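Local coordinates for GTPase activator-like protein (Chaetomium thermophilum, PDB 5HIU) that forms part of the largely helical N-terminal region of a TSC2 protein that probably acts as a GTPase activator, at residues G341-V346 with T356-L361. Sequence-based numbering, arbitrary orientation.
Sequences GGLANV and TEILRL
Ile358 reaches from helix 352-366 into the angle between Leu343 and Val346, one turn apart on helix 336-348. Its CB sets the direction, pointing at the facing helix, but meets nothing there within 4.5 Å. From CB the side chain forks: CG2 lies beside the carbonyl carbon, whereas CG1 stands beside the backbone N (chi1 -63°), anti to the carbonyl carbon, and carries the longer arm across the gap. CG1 is about 4.4 Å from Val346 CG1, so most of the touching is left to the terminal methyl. Ile358 CD1 comes to 3.7 Å from Val346 CG1 and 3.9 Å from Val346 CB, the two side chains meeting at a slant. The same methyl lies 4.0 Å from Leu343 O, a van der Waals contact with the backbone carbonyl of the facing helix, and 4.2 Å from Leu343 CD2. Val346 presents CG1 to this methyl because that branch is anti to its backbone N (chi1 -180°). One turn beyond Ile358, Leu361 extends the contact: its CD1 lies 4.2 Å from Leu343 CD2, so that Leu343 CD2 touches both Ile358 and Leu361. No hydrogen bond or salt bridge joins the segments, and all four touching residues are buried.

With the segment axes 11.0 Å apart at closest approach, the contact is made mostly by the ends of side chains. Helix 302-322 packs against both, its Val312 touching Val346 and its Leu319 touching Leu361, while Cys392 meets Ile358. The two segments run nearly antiparallel, at 158°, and the successive helices they lie on, joined by a short connection, form an alpha-alpha hairpin; such hairpins, stacked against neighbouring helices, are the building units of an alpha-solenoid, consistent with the elongated, all-helical N-terminal region of TSC2.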
loop_
_atom_site.group_PDB
_atom_site.type_symbol
_atom_site.label_atom_id
_atom_site.label_comp_id
_atom_site.label_asym_id
_atom_site.label_seq_id
_atom_site.Cartn_x
_atom_site.Cartn_y
_atom_site.Cartn_z
ATOM N N GLY A 341 -19.412 -6.210 -21.566
ATOM C CA GLY A 341 -18.631 -7.312 -22.117
ATOM C C GLY A 341 -17.896 -8.041 -21.010
ATOM O O GLY A 341 -17.936 -9.278 -20.927
ATOM N N GLY A 342 -17.235 -7.262 -20.152
ATOM C CA GLY A 342 -16.552 -7.789 -18.974
ATOM C C GLY A 342 -17.493 -8.460 -17.987
ATOM O O GLY A 342 -17.194 -9.531 -17.466
ATOM N N LEU A 343 -18.636 -7.835 -17.734
ATOM C CA LEU A 343 -19.572 -8.332 -16.726
ATOM C C LEU A 343 -20.192 -9.671 -17.100
ATOM O O LEU A 343 -20.581 -10.450 -16.220
ATOM C CB LEU A 343 -20.695 -7.322 -16.498
ATOM C CG LEU A 343 -20.334 -5.977 -15.857
ATOM C CD1 LEU A 343 -21.261 -4.891 -16.382
ATOM C CD2 LEU A 343 -20.394 -6.045 -14.334
ATOM N N ALA A 344 -20.301 -9.932 -18.401
ATOM C CA ALA A 344 -20.970 -11.146 -18.875
ATOM C C ALA A 344 -20.152 -12.374 -18.492
ATOM O O ALA A 344 -20.637 -13.255 -17.764
ATOM C CB ALA A 344 -21.188 -11.086 -20.380
ATOM N N ASN A 345 -18.907 -12.399 -18.970
ATOM C CA ASN A 345 -17.935 -13.428 -18.611
ATOM C C ASN A 345 -18.145 -13.876 -17.178
ATOM O O ASN A 345 -18.414 -15.050 -16.919
ATOM C CB ASN A 345 -16.507 -12.889 -18.766
ATOM C CG ASN A 345 -15.982 -12.989 -20.190
ATOM O OD1 ASN A 345 -16.587 -13.625 -21.061
ATOM N ND2 ASN A 345 -14.832 -12.374 -20.429
ATOM N N VAL A 346 -18.082 -12.909 -16.269
ATOM C CA VAL A 346 -18.058 -13.191 -14.846
ATOM C C VAL A 346 -19.339 -13.834 -14.366
ATOM O O VAL A 346 -19.285 -14.826 -13.644
ATOM C CB VAL A 346 -17.836 -11.919 -14.005
ATOM C CG1 VAL A 346 -17.814 -12.262 -12.512
ATOM C CG2 VAL A 346 -16.543 -11.224 -14.416
ATOM N N THR A 356 -24.270 -11.469 -6.281
ATOM C CA THR A 356 -24.741 -10.311 -5.508
ATOM C C THR A 356 -23.986 -9.017 -5.881
ATOM O O THR A 356 -24.603 -7.949 -5.952
ATOM C CB THR A 356 -24.657 -10.551 -3.980
ATOM O OG1 THR A 356 -25.315 -11.778 -3.647
ATOM C CG2 THR A 356 -25.319 -9.418 -3.192
ATOM N N GLU A 357 -22.669 -9.116 -6.121
ATOM C CA GLU A 357 -21.838 -7.945 -6.486
ATOM C C GLU A 357 -22.117 -7.459 -7.905
ATOM O O GLU A 357 -22.443 -6.281 -8.100
ATOM C CB GLU A 357 -20.336 -8.224 -6.302
ATOM C CG GLU A 357 -19.916 -8.342 -4.848
ATOM C CD GLU A 357 -20.339 -7.131 -4.015
ATOM O OE1 GLU A 357 -19.658 -6.059 -4.083
ATOM O OE2 GLU A 357 -21.353 -7.250 -3.284
ATOM N N ILE A 358 -22.009 -8.360 -8.881
ATOM C CA ILE A 358 -22.434 -8.056 -10.253
ATOM C C ILE A 358 -23.695 -7.197 -10.224
ATOM O O ILE A 358 -23.749 -6.143 -10.846
ATOM C CB ILE A 358 -22.757 -9.319 -11.077
ATOM C CG1 ILE A 358 -21.519 -10.212 -11.264
ATOM C CG2 ILE A 358 -23.313 -8.915 -12.438
ATOM C CD1 ILE A 358 -20.531 -9.735 -12.313
ATOM N N LEU A 359 -24.693 -7.666 -9.485
ATOM C CA LEU A 359 -25.941 -6.954 -9.322
ATOM C C LEU A 359 -25.731 -5.614 -8.639
ATOM O O LEU A 359 -26.266 -4.602 -9.085
ATOM C CB LEU A 359 -26.952 -7.773 -8.503
ATOM C CG LEU A 359 -27.656 -8.988 -9.136
ATOM C CD1 LEU A 359 -28.765 -9.516 -8.223
ATOM C CD2 LEU A 359 -28.227 -8.645 -10.505
ATOM N N ARG A 360 -24.979 -5.599 -7.546
ATOM C CA ARG A 360 -24.831 -4.365 -6.756
ATOM C C ARG A 360 -24.248 -3.248 -7.611
ATOM O O ARG A 360 -24.655 -2.097 -7.502
ATOM C CB ARG A 360 -24.025 -4.600 -5.456
ATOM C CG ARG A 360 -23.497 -3.317 -4.795
ATOM C CD ARG A 360 -23.564 -3.256 -3.274
ATOM N NE ARG A 360 -22.940 -4.421 -2.640
ATOM C CZ ARG A 360 -23.524 -5.193 -1.717
ATOM N NH1 ARG A 360 -24.749 -4.923 -1.256
ATOM N NH2 ARG A 360 -22.868 -6.240 -1.228
ATOM N N LEU A 361 -23.320 -3.608 -8.480
ATOM C CA LEU A 361 -22.758 -2.678 -9.456
ATOM C C LEU A 361 -23.875 -2.153 -10.348
ATOM O O LEU A 361 -24.146 -0.949 -10.384
ATOM C CB LEU A 361 -21.682 -3.381 -10.303
ATOM C CG LEU A 361 -20.782 -2.495 -11.158
ATOM C CD1 LEU A 361 -19.444 -3.170 -11.369
ATOM C CD2 LEU A 361 -21.401 -2.116 -12.500
#